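Local structure of putative phosphatase (3KYA) at residues Y246-G251 against S265-Q270; S310-I315 against G327-H332; N331-R336 against P349-G354. The protein is a putative phosphatase that binds zinc ions and carries an IPT/TIG domain beside an apparent six-bladed beta-propeller, its substrate being unestablished. One frame throughout, in Å; residues are numbered along the deposited sequence. Where two conformers were deposited one is given.

Interaction 1. Residues Y246-G251 against S265-Q270; sequences YKQCNG and SYEKGQ. With EDO (1,2-ethanediol), chain B.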
loop_
_atom_site.group_PDB
_atom_site.type_symbol
_atom_site.label_atom_id
_atom_site.label_comp_id
_atom_site.label_asym_id
_atom_site.label_seq_id
_atom_site.Cartn_x
_atom_site.Cartn_y
_atom_site.Cartn_z
ATOM N N TYR A 246 -32.360 8.494 28.177
ATOM C CA TYR A 246 -31.450 9.397 28.890
ATOM C C TYR A 246 -31.581 10.754 28.187
ATOM O O TYR A 246 -32.329 11.617 28.656
ATOM C CB TYR A 246 -30.010 8.879 28.963
ATOM C CG TYR A 246 -29.133 9.823 29.757
ATOM C CD1 TYR A 246 -29.299 9.950 31.137
ATOM C CD2 TYR A 246 -28.181 10.616 29.138
ATOM C CE1 TYR A 246 -28.525 10.827 31.882
ATOM C CE2 TYR A 246 -27.389 11.503 29.881
ATOM C CZ TYR A 246 -27.577 11.603 31.252
ATOM O OH TYR A 246 -26.813 12.471 32.003
ATOM N N LYS A 247 -30.877 10.920 27.068
ATOM C CA LYS A 247 -30.976 12.092 26.198
ATOM C C LYS A 247 -29.845 12.096 25.183
ATOM O O LYS A 247 -28.803 11.477 25.401
ATOM C CB LYS A 247 -30.931 13.429 26.956
ATOM C CG LYS A 247 -29.646 13.699 27.719
ATOM C CD LYS A 247 -29.677 15.080 28.381
ATOM C CE LYS A 247 -28.468 15.289 29.240
ATOM N NZ LYS A 247 -28.444 16.634 29.895
ATOM N N GLN A 248 -30.062 12.806 24.085
ATOM C CA GLN A 248 -29.024 13.046 23.083
ATOM C C GLN A 248 -28.272 11.806 22.595
ATOM O O GLN A 248 -27.037 11.809 22.468
ATOM C CB GLN A 248 -28.032 14.066 23.662
ATOM C CG GLN A 248 -28.691 15.378 24.036
ATOM C CD GLN A 248 -27.717 16.361 24.633
ATOM O OE1 GLN A 248 -27.063 16.075 25.630
ATOM N NE2 GLN A 248 -27.617 17.523 24.027
ATOM N N CYS A 249 -29.015 10.740 22.321
ATOM C CA CYS A 249 -28.411 9.516 21.793
ATOM C C CYS A 249 -28.088 9.707 20.306
ATOM O O CYS A 249 -28.871 10.313 19.571
ATOM C CB CYS A 249 -29.354 8.342 21.993
ATOM S SG CYS A 249 -28.667 6.758 21.529
ATOM N N ASN A 250 -26.938 9.199 19.863
ATOM C CA ASN A 250 -26.526 9.311 18.461
ATOM C C ASN A 250 -26.485 7.941 17.762
ATOM O O ASN A 250 -26.166 7.866 16.581
ATOM C CB ASN A 250 -25.146 9.965 18.333
ATOM C CG ASN A 250 -25.001 11.234 19.180
ATOM O OD1 ASN A 250 -24.017 11.374 19.910
ATOM N ND2 ASN A 250 -25.991 12.133 19.115
ATOM N N GLY A 251 -26.758 6.866 18.492
ATOM C CA GLY A 251 -26.740 5.528 17.906
ATOM C C GLY A 251 -26.750 4.419 18.938
ATOM O O GLY A 251 -26.389 4.639 20.105
ATOM N N SER A 265 -24.608 8.821 24.789
ATOM C CA SER A 265 -25.193 10.137 24.911
ATOM C C SER A 265 -24.090 11.134 24.554
ATOM O O SER A 265 -22.941 11.012 25.010
ATOM C CB SER A 265 -25.739 10.442 26.302
ATOM O OG SER A 265 -26.179 11.796 26.365
ATOM N N TYR A 266 -24.447 12.101 23.726
ATOM C CA TYR A 266 -23.570 13.208 23.366
ATOM C C TYR A 266 -23.210 14.103 24.567
ATOM O O TYR A 266 -22.129 14.714 24.600
ATOM C CB TYR A 266 -24.288 14.002 22.280
ATOM C CG TYR A 266 -23.888 15.435 21.992
ATOM C CD1 TYR A 266 -24.396 16.484 22.751
ATOM C CD2 TYR A 266 -23.120 15.748 20.879
ATOM C CE1 TYR A 266 -24.092 17.791 22.455
ATOM C CE2 TYR A 266 -22.819 17.053 20.565
ATOM C CZ TYR A 266 -23.308 18.065 21.352
ATOM O OH TYR A 266 -23.004 19.351 21.045
ATOM N N GLU A 267 -24.109 14.182 25.543
ATOM C CA GLU A 267 -23.900 15.055 26.720
ATOM C C GLU A 267 -22.448 15.034 27.230
ATOM O O GLU A 267 -21.746 16.064 27.188
ATOM C CB GLU A 267 -24.845 14.670 27.851
ATOM C CG GLU A 267 -24.743 15.641 29.044
ATOM C CD GLU A 267 -25.328 15.093 30.324
ATOM O OE1 GLU A 267 -25.249 13.865 30.552
ATOM O OE2 GLU A 267 -25.847 15.906 31.117
ATOM N N LYS A 268 -22.007 13.875 27.715
ATOM C CA LYS A 268 -20.628 13.686 28.197
ATOM C C LYS A 268 -19.884 12.602 27.407
ATOM O O LYS A 268 -18.777 12.207 27.765
ATOM C CB LYS A 268 -20.636 13.310 29.673
ATOM C CG LYS A 268 -21.196 14.382 30.587
ATOM C CD LYS A 268 -21.299 13.853 32.006
ATOM C CE LYS A 268 -21.730 14.937 32.971
ATOM N NZ LYS A 268 -21.978 14.394 34.332
ATOM N N GLY A 269 -20.499 12.118 26.333
ATOM C CA GLY A 269 -19.919 11.031 25.542
ATOM C C GLY A 269 -19.968 9.697 26.275
ATOM O O GLY A 269 -19.074 8.866 26.126
ATOM N N GLN A 270 -21.004 9.507 27.088
ATOM C CA GLN A 270 -21.203 8.255 27.818
ATOM C C GLN A 270 -21.451 7.074 26.882
ATOM O O GLN A 270 -22.044 7.245 25.825
ATOM C CB GLN A 270 -22.441 8.314 28.725
ATOM C CG GLN A 270 -22.496 9.342 29.851
ATOM C CD GLN A 270 -23.104 10.688 29.484
ATOM O OE1 GLN A 270 -22.964 11.177 28.373
ATOM N NE2 GLN A 270 -23.734 11.325 30.465
HETATM C C1 EDO B . -26.152 16.070 18.713
HETATM O O1 EDO B . -27.019 15.592 17.668
HETATM C C2 EDO B . -26.888 16.070 20.049
HETATM O O2 EDO B . -26.983 14.745 20.581
#
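Q248 and Y266 meet through backbone and side chain. Y266 N donates to Q248 O at 2.9 Å, nearly straight (173°), and the Q248 amide stands steeply to the phenol ring, with Q248 NE2 3.6 Å from Y266 CD1. Q248 OE1, at the edge of the Y266 ring, touches E267 CB at 3.4 Å. A 1,2-ethanediol, probably from the crystallisation liquor, lies over one face of Y266 and accepts a hydrogen bond from N250 ND2. Segment 246-251 links one four-stranded antiparallel sheet to the next, while 265-270 is the hairpin turn between strands 261-265 and 270-274, so the contact joins successive blades of the apparent beta-propeller. Here S265 OG accepts from E267 N, an ST turn, and itself donates to K247 O at 2.8 Å. The extended E267 chain gathers three donors. Y246 OH reaches E267 OE1 on its syn side at 2.5 Å, and Q270 NE2 comes to E267 OE1 nearly along its C-O axis. K247 NZ forms a salt bridge to E267 OE2 at 3.0 Å from above the carboxylate plane. An alanine in place of E267 would probably leave the K247 ammonium without this counter-charge and the Y246 hydroxyl without this acceptor.

Interaction 2. Residues S310-I315 against G327-H332; sequences SWEFQI and GVINNH
The antiparallel hairpin of strands 313-317 and 323-328 sets F313 against V328 as a non-hydrogen-bonded pair, with their side chains on one face of the sheet. The next pair, Q314 with G327, is hydrogen-bonded: Q314 N donates to G327 O at 3.2 Å and G327 N to Q314 O at 2.9 Å. The Q314 amide points to other partners, N250 O and R143. Beyond the strands N330 takes over the bridging with its side chain. Its CG sits between the backbone N and the carbonyl carbon (chi1 68°), and the amide spans two residues of the opposite segment: N330 ND2 gives an in-plane N-H to S310 O at 3.0 Å, while N330 OD1 receives E312 N at 3.0 Å from well above the amide plane. The extended E312 chain runs obliquely past I329, whose CG2 and CD1 touch its outer half, and ends in a salt bridge from OE2 to R189. On the other side of the backbone, two residues cover one face of the W311 indole. N331 ND2 lies over the benzo part, 3.3 Å from W311 CZ3, with amide and ring planes 28° apart, and V328 CG1 approaches the pyrrole part, 3.4 Å from W311 CD1. W311 NE1 is hydrogen-bonded to Y333 OH. A water donates to S310 O at 2.8 Å and accepts from N331 ND2, adding a second link at the loop end. Side-chain amides thus carry on where strand pairing stops, at the mouth of the first hairpin of a four-stranded antiparallel sheet of the kind that forms a beta-propeller blade.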
loop_
_atom_site.group_PDB
_atom_site.type_symbol
_atom_site.label_atom_id
_atom_site.label_comp_id
_atom_site.label_asym_id
_atom_site.label_seq_id
_atom_site.Cartn_x
_atom_site.Cartn_y
_atom_site.Cartn_z
ATOM N N SER A 310 -20.093 16.872 24.826
ATOM C CA SER A 310 -20.606 17.225 23.510
ATOM C C SER A 310 -19.862 16.446 22.419
ATOM O O SER A 310 -19.329 17.032 21.480
ATOM C CB SER A 310 -20.524 18.738 23.294
ATOM O OG SER A 310 -21.301 19.415 24.282
ATOM N N TRP A 311 -19.848 15.122 22.575
ATOM C CA TRP A 311 -19.123 14.227 21.687
ATOM C C TRP A 311 -20.151 13.381 20.934
ATOM O O TRP A 311 -20.839 12.553 21.536
ATOM C CB TRP A 311 -18.182 13.345 22.515
ATOM C CG TRP A 311 -16.739 13.404 22.039
ATOM C CD1 TRP A 311 -15.981 12.386 21.515
ATOM C CD2 TRP A 311 -15.897 14.568 22.036
ATOM N NE1 TRP A 311 -14.718 12.851 21.208
ATOM C CE2 TRP A 311 -14.651 14.186 21.501
ATOM C CE3 TRP A 311 -16.087 15.904 22.423
ATOM C CZ2 TRP A 311 -13.591 15.088 21.359
ATOM C CZ3 TRP A 311 -15.032 16.801 22.282
ATOM C CH2 TRP A 311 -13.803 16.388 21.759
ATOM N N GLU A 312 -20.279 13.627 19.635
ATOM C CA GLU A 312 -21.256 12.927 18.798
ATOM C C GLU A 312 -20.605 11.727 18.138
ATOM O O GLU A 312 -19.695 11.901 17.318
ATOM C CB GLU A 312 -21.787 13.873 17.729
ATOM C CG GLU A 312 -22.947 13.291 16.927
ATOM C CD GLU A 312 -23.378 14.165 15.775
ATOM O OE1 GLU A 312 -22.772 15.229 15.535
ATOM O OE2 GLU A 312 -24.349 13.783 15.096
ATOM N N PHE A 313 -21.075 10.517 18.440
ATOM C CA PHE A 313 -20.426 9.327 17.869
ATOM C C PHE A 313 -21.279 8.080 17.781
ATOM O O PHE A 313 -22.267 7.933 18.497
ATOM C CB PHE A 313 -19.142 8.978 18.662
ATOM C CG PHE A 313 -19.384 8.501 20.077
ATOM C CD1 PHE A 313 -19.489 9.410 21.131
ATOM C CD2 PHE A 313 -19.472 7.146 20.366
ATOM C CE1 PHE A 313 -19.699 8.972 22.437
ATOM C CE2 PHE A 313 -19.683 6.698 21.678
ATOM C CZ PHE A 313 -19.803 7.618 22.710
ATOM N N GLN A 314 -20.849 7.181 16.892
ATOM C CA GLN A 314 -21.458 5.874 16.721
ATOM C C GLN A 314 -20.417 4.775 16.948
ATOM O O GLN A 314 -19.202 5.026 16.905
ATOM C CB GLN A 314 -22.129 5.738 15.348
ATOM C CG GLN A 314 -23.282 6.693 15.207
ATOM C CD GLN A 314 -24.137 6.426 13.998
ATOM O OE1 GLN A 314 -23.641 6.069 12.920
ATOM N NE2 GLN A 314 -25.446 6.598 14.168
ATOM N N ILE A 315 -20.920 3.570 17.219
ATOM C CA ILE A 315 -20.107 2.412 17.569
ATOM C C ILE A 315 -20.198 1.355 16.471
ATOM O O ILE A 315 -21.307 0.907 16.115
ATOM C CB ILE A 315 -20.593 1.809 18.906
ATOM C CG1 ILE A 315 -20.607 2.882 20.009
ATOM C CG2 ILE A 315 -19.740 0.618 19.325
ATOM C CD1 ILE A 315 -21.296 2.418 21.303
ATOM N N GLY A 327 -16.696 6.178 15.943
ATOM C CA GLY A 327 -16.560 7.261 14.973
ATOM C C GLY A 327 -17.106 8.562 15.530
ATOM O O GLY A 327 -18.327 8.705 15.677
ATOM N N VAL A 328 -16.209 9.500 15.835
ATOM C CA VAL A 328 -16.580 10.800 16.415
ATOM C C VAL A 328 -16.904 11.747 15.260
ATOM O O VAL A 328 -16.039 12.400 14.691
ATOM C CB VAL A 328 -15.486 11.344 17.366
ATOM C CG1 VAL A 328 -15.990 12.567 18.114
ATOM C CG2 VAL A 328 -15.075 10.277 18.373
ATOM N N ILE A 329 -18.187 11.749 14.896
ATOM C CA ILE A 329 -18.731 12.514 13.779
ATOM C C ILE A 329 -18.395 14.003 13.812
ATOM O O ILE A 329 -17.943 14.567 12.810
ATOM C CB ILE A 329 -20.287 12.366 13.763
ATOM C CG1 ILE A 329 -20.698 10.906 13.559
ATOM C CG2 ILE A 329 -20.921 13.259 12.692
ATOM C CD1 ILE A 329 -22.190 10.648 13.928
ATOM N N ASN A 330 -18.584 14.629 14.970
ATOM C CA ASN A 330 -18.385 16.073 15.081
ATOM C C ASN A 330 -16.954 16.534 15.389
ATOM O O ASN A 330 -16.687 17.731 15.354
ATOM C CB ASN A 330 -19.372 16.687 16.101
ATOM C CG ASN A 330 -19.110 16.263 17.548
ATOM O OD1 ASN A 330 -18.522 15.226 17.825
ATOM N ND2 ASN A 330 -19.609 17.065 18.484
ATOM N N ASN A 331 -16.038 15.605 15.661
ATOM C CA ASN A 331 -14.654 15.980 15.978
ATOM C C ASN A 331 -13.562 15.323 15.119
ATOM O O ASN A 331 -12.370 15.451 15.396
ATOM C CB ASN A 331 -14.426 15.852 17.488
ATOM C CG ASN A 331 -15.085 16.994 18.259
ATOM O OD1 ASN A 331 -14.752 18.169 18.049
ATOM N ND2 ASN A 331 -15.997 16.659 19.162
ATOM N N HIS A 332 -14.002 14.625 14.074
ATOM C CA HIS A 332 -13.155 14.165 12.971
ATOM C C HIS A 332 -12.083 13.105 13.237
ATOM O O HIS A 332 -10.999 13.157 12.666
ATOM C CB HIS A 332 -12.555 15.425 12.303
ATOM C CG HIS A 332 -13.527 16.562 12.231
ATOM N ND1 HIS A 332 -14.679 16.507 11.471
ATOM C CD2 HIS A 332 -13.552 17.757 12.870
ATOM C CE1 HIS A 332 -15.368 17.624 11.643
ATOM N NE2 HIS A 332 -14.704 18.401 12.483
HETATM O O HOH W 1 -17.531 18.983 20.553
#

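Interaction 3. Residues N331-R336 against P349-G354; sequences NHYFMR and PYNFVG. With EDO (1,2-ethanediol), chain I.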
loop_
_atom_site.group_PDB
_atom_site.type_symbol
_atom_site.label_atom_id
_atom_site.label_comp_id
_atom_site.label_asym_id
_atom_site.label_seq_id
_atom_site.Cartn_x
_atom_site.Cartn_y
_atom_site.Cartn_z
ATOM N N ASN A 331 -16.038 15.605 15.661
ATOM C CA ASN A 331 -14.654 15.980 15.978
ATOM C C ASN A 331 -13.562 15.323 15.119
ATOM O O ASN A 331 -12.370 15.451 15.396
ATOM C CB ASN A 331 -14.426 15.852 17.488
ATOM C CG ASN A 331 -15.085 16.994 18.259
ATOM O OD1 ASN A 331 -14.752 18.169 18.049
ATOM N ND2 ASN A 331 -15.997 16.659 19.162
ATOM N N HIS A 332 -14.002 14.625 14.074
ATOM C CA HIS A 332 -13.155 14.165 12.971
ATOM C C HIS A 332 -12.083 13.105 13.237
ATOM O O HIS A 332 -10.999 13.157 12.666
ATOM C CB HIS A 332 -12.555 15.425 12.303
ATOM C CG HIS A 332 -13.527 16.562 12.231
ATOM N ND1 HIS A 332 -14.679 16.507 11.471
ATOM C CD2 HIS A 332 -13.552 17.757 12.870
ATOM C CE1 HIS A 332 -15.368 17.624 11.643
ATOM N NE2 HIS A 332 -14.704 18.401 12.483
ATOM N N TYR A 333 -12.418 12.108 14.051
ATOM C CA TYR A 333 -11.520 10.976 14.294
ATOM C C TYR A 333 -12.271 9.726 14.778
ATOM O O TYR A 333 -13.453 9.794 15.119
ATOM C CB TYR A 333 -10.391 11.354 15.289
ATOM C CG TYR A 333 -10.823 11.565 16.741
ATOM C CD1 TYR A 333 -11.622 12.639 17.105
ATOM C CD2 TYR A 333 -10.389 10.713 17.751
ATOM C CE1 TYR A 333 -12.009 12.839 18.438
ATOM C CE2 TYR A 333 -10.771 10.903 19.079
ATOM C CZ TYR A 333 -11.574 11.973 19.416
ATOM O OH TYR A 333 -11.951 12.165 20.730
ATOM N N PHE A 334 -11.570 8.592 14.757
ATOM C CA PHE A 334 -12.038 7.326 15.302
ATOM C C PHE A 334 -11.158 6.901 16.481
ATOM O O PHE A 334 -9.916 7.075 16.453
ATOM C CB PHE A 334 -11.985 6.155 14.273
ATOM C CG PHE A 334 -13.058 6.177 13.225
ATOM C CD1 PHE A 334 -12.878 6.877 12.046
ATOM C CD2 PHE A 334 -14.225 5.424 13.385
ATOM C CE1 PHE A 334 -13.883 6.897 11.073
ATOM C CE2 PHE A 334 -15.219 5.450 12.423
ATOM C CZ PHE A 334 -15.034 6.178 11.263
HETATM N N MSE A 335 -11.809 6.349 17.500
HETATM C CA MSE A 335 -11.149 5.731 18.629
HETATM C C MSE A 335 -11.354 4.216 18.493
HETATM O O MSE A 335 -12.256 3.763 17.772
HETATM C CB MSE A 335 -11.718 6.239 19.956
HETATM C CG MSE A 335 -11.632 7.751 20.147
HETATM SE SE MSE A 335 -12.225 8.321 21.905
HETATM C CE MSE A 335 -10.683 7.727 22.916
ATOM N N ARG A 336 -10.502 3.444 19.159
ATOM C CA ARG A 336 -10.584 1.998 19.160
ATOM C C ARG A 336 -10.742 1.514 20.587
ATOM O O ARG A 336 -10.084 2.018 21.498
ATOM C CB ARG A 336 -9.347 1.375 18.537
ATOM C CG ARG A 336 -9.372 -0.152 18.379
ATOM C CD ARG A 336 -8.059 -0.607 17.727
ATOM N NE ARG A 336 -7.973 -2.035 17.402
ATOM C CZ ARG A 336 -7.818 -3.003 18.298
ATOM N NH1 ARG A 336 -7.783 -2.716 19.587
ATOM N NH2 ARG A 336 -7.726 -4.266 17.917
ATOM N N PRO A 349 -11.585 3.370 25.514
ATOM C CA PRO A 349 -10.982 3.474 24.184
ATOM C C PRO A 349 -9.796 4.433 24.106
ATOM O O PRO A 349 -9.531 5.197 25.038
ATOM C CB PRO A 349 -12.138 4.009 23.321
ATOM C CG PRO A 349 -12.905 4.871 24.269
ATOM C CD PRO A 349 -12.870 4.098 25.584
ATOM N N TYR A 350 -9.093 4.375 22.981
ATOM C CA TYR A 350 -7.952 5.242 22.725
ATOM C C TYR A 350 -8.001 5.765 21.286
ATOM O O TYR A 350 -8.614 5.151 20.409
ATOM C CB TYR A 350 -6.631 4.508 23.017
ATOM C CG TYR A 350 -6.377 3.223 22.222
ATOM C CD1 TYR A 350 -5.851 3.268 20.933
ATOM C CD2 TYR A 350 -6.628 1.965 22.777
ATOM C CE1 TYR A 350 -5.594 2.107 20.215
ATOM C CE2 TYR A 350 -6.366 0.793 22.064
ATOM C CZ TYR A 350 -5.857 0.875 20.785
ATOM O OH TYR A 350 -5.587 -0.271 20.069
ATOM N N ASN A 351 -7.349 6.903 21.059
ATOM C CA ASN A 351 -7.322 7.511 19.731
ATOM C C ASN A 351 -6.656 6.559 18.735
ATOM O O ASN A 351 -5.597 6.012 18.998
ATOM C CB ASN A 351 -6.645 8.884 19.761
ATOM C CG ASN A 351 -7.394 9.882 20.632
ATOM O OD1 ASN A 351 -8.302 9.516 21.373
ATOM N ND2 ASN A 351 -6.993 11.151 20.562
ATOM N N PHE A 352 -7.316 6.337 17.600
ATOM C CA PHE A 352 -6.845 5.383 16.583
ATOM C C PHE A 352 -6.442 6.038 15.254
ATOM O O PHE A 352 -5.267 5.982 14.876
ATOM C CB PHE A 352 -7.920 4.283 16.393
ATOM C CG PHE A 352 -7.549 3.229 15.366
ATOM C CD1 PHE A 352 -6.349 2.530 15.460
ATOM C CD2 PHE A 352 -8.417 2.917 14.327
ATOM C CE1 PHE A 352 -6.012 1.565 14.509
ATOM C CE2 PHE A 352 -8.075 1.963 13.371
ATOM C CZ PHE A 352 -6.887 1.282 13.470
ATOM N N VAL A 353 -7.390 6.640 14.536
ATOM C CA VAL A 353 -7.079 7.319 13.269
ATOM C C VAL A 353 -7.786 8.664 13.188
ATOM O O VAL A 353 -8.887 8.823 13.706
ATOM C CB VAL A 353 -7.450 6.480 12.024
ATOM C CG1 VAL A 353 -6.554 5.236 11.910
ATOM C CG2 VAL A 353 -8.938 6.104 12.053
ATOM N N GLY A 354 -7.143 9.628 12.531
ATOM C CA GLY A 354 -7.688 10.970 12.405
ATOM C C GLY A 354 -7.140 11.888 13.487
ATOM O O GLY A 354 -6.578 11.421 14.488
HETATM C C1 EDO I . -3.858 -4.479 20.979
HETATM O O1 EDO I . -4.873 -5.328 21.518
HETATM C C2 EDO I . -4.493 -3.214 20.433
HETATM O O2 EDO I . -5.328 -2.596 21.414
HETATM O O HOH W 2 -9.953 11.393 22.435
#
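F334 N donates to V353 O at 2.9 Å, almost straight, at the tight end of this strand pair. F334 O accepts from two consecutive residues, F352 N at 2.9 Å and V353 N at 3.2 Å. F334 CB packs against V353 CG2, and the F334 ring goes on to edge-to-face contacts with F393 and F395. Next to this, Y333 CB lies against V353 O, and G354 follows with a backbone that leaves no room for a CB beside Y333 CA. M335, a selenomethionine, bends at its last torsion (chi3 74°) to bring CE to P349 CG at 3.9 Å. The far end is more open. R336 and Y350 exchange backbone bonds, R336 N to Y350 O at 2.8 Å, and their partly exposed side chains run side by side in the same direction. The extended R336 chain lays CD over one face of F352, whose opposite face meets V353 CG1, and brings CD within 3.4 Å of Y350 OH. The guanidinium forms a salt bridge with D338, while Y350 OH donates to O2 of a 1,2-ethanediol at 2.7 Å and the ring meets Y68 of the second subunit edge-to-face. F334 O, accepting two hydrogen bonds, with F352 and V353 both facing F334, marks a classic beta bulge in the antiparallel outer hairpin of a propeller-like blade.

Overall arrangement
Along the chain the three contacts come in series. Interaction 1 closes the short loop containing strands 252-254 and 261-265, tying the exit of one sheet to a turn of the next. Interaction 2 then closes hairpin 313-317/323-328, and interaction 3, starting on the shared residues N331 and H332, closes hairpin 333-340/345-352. The loops follow one another without crossing. Interactions 1 and 2 touch through N250 O with Q314 NE2 and E267 O with S310 N, joining neighbouring sheets, whereas V328 N with Y333 O makes interactions 2 and 3 one continuous sheet. Interactions 1 and 3 do not touch, their centres being about 17 Å apart.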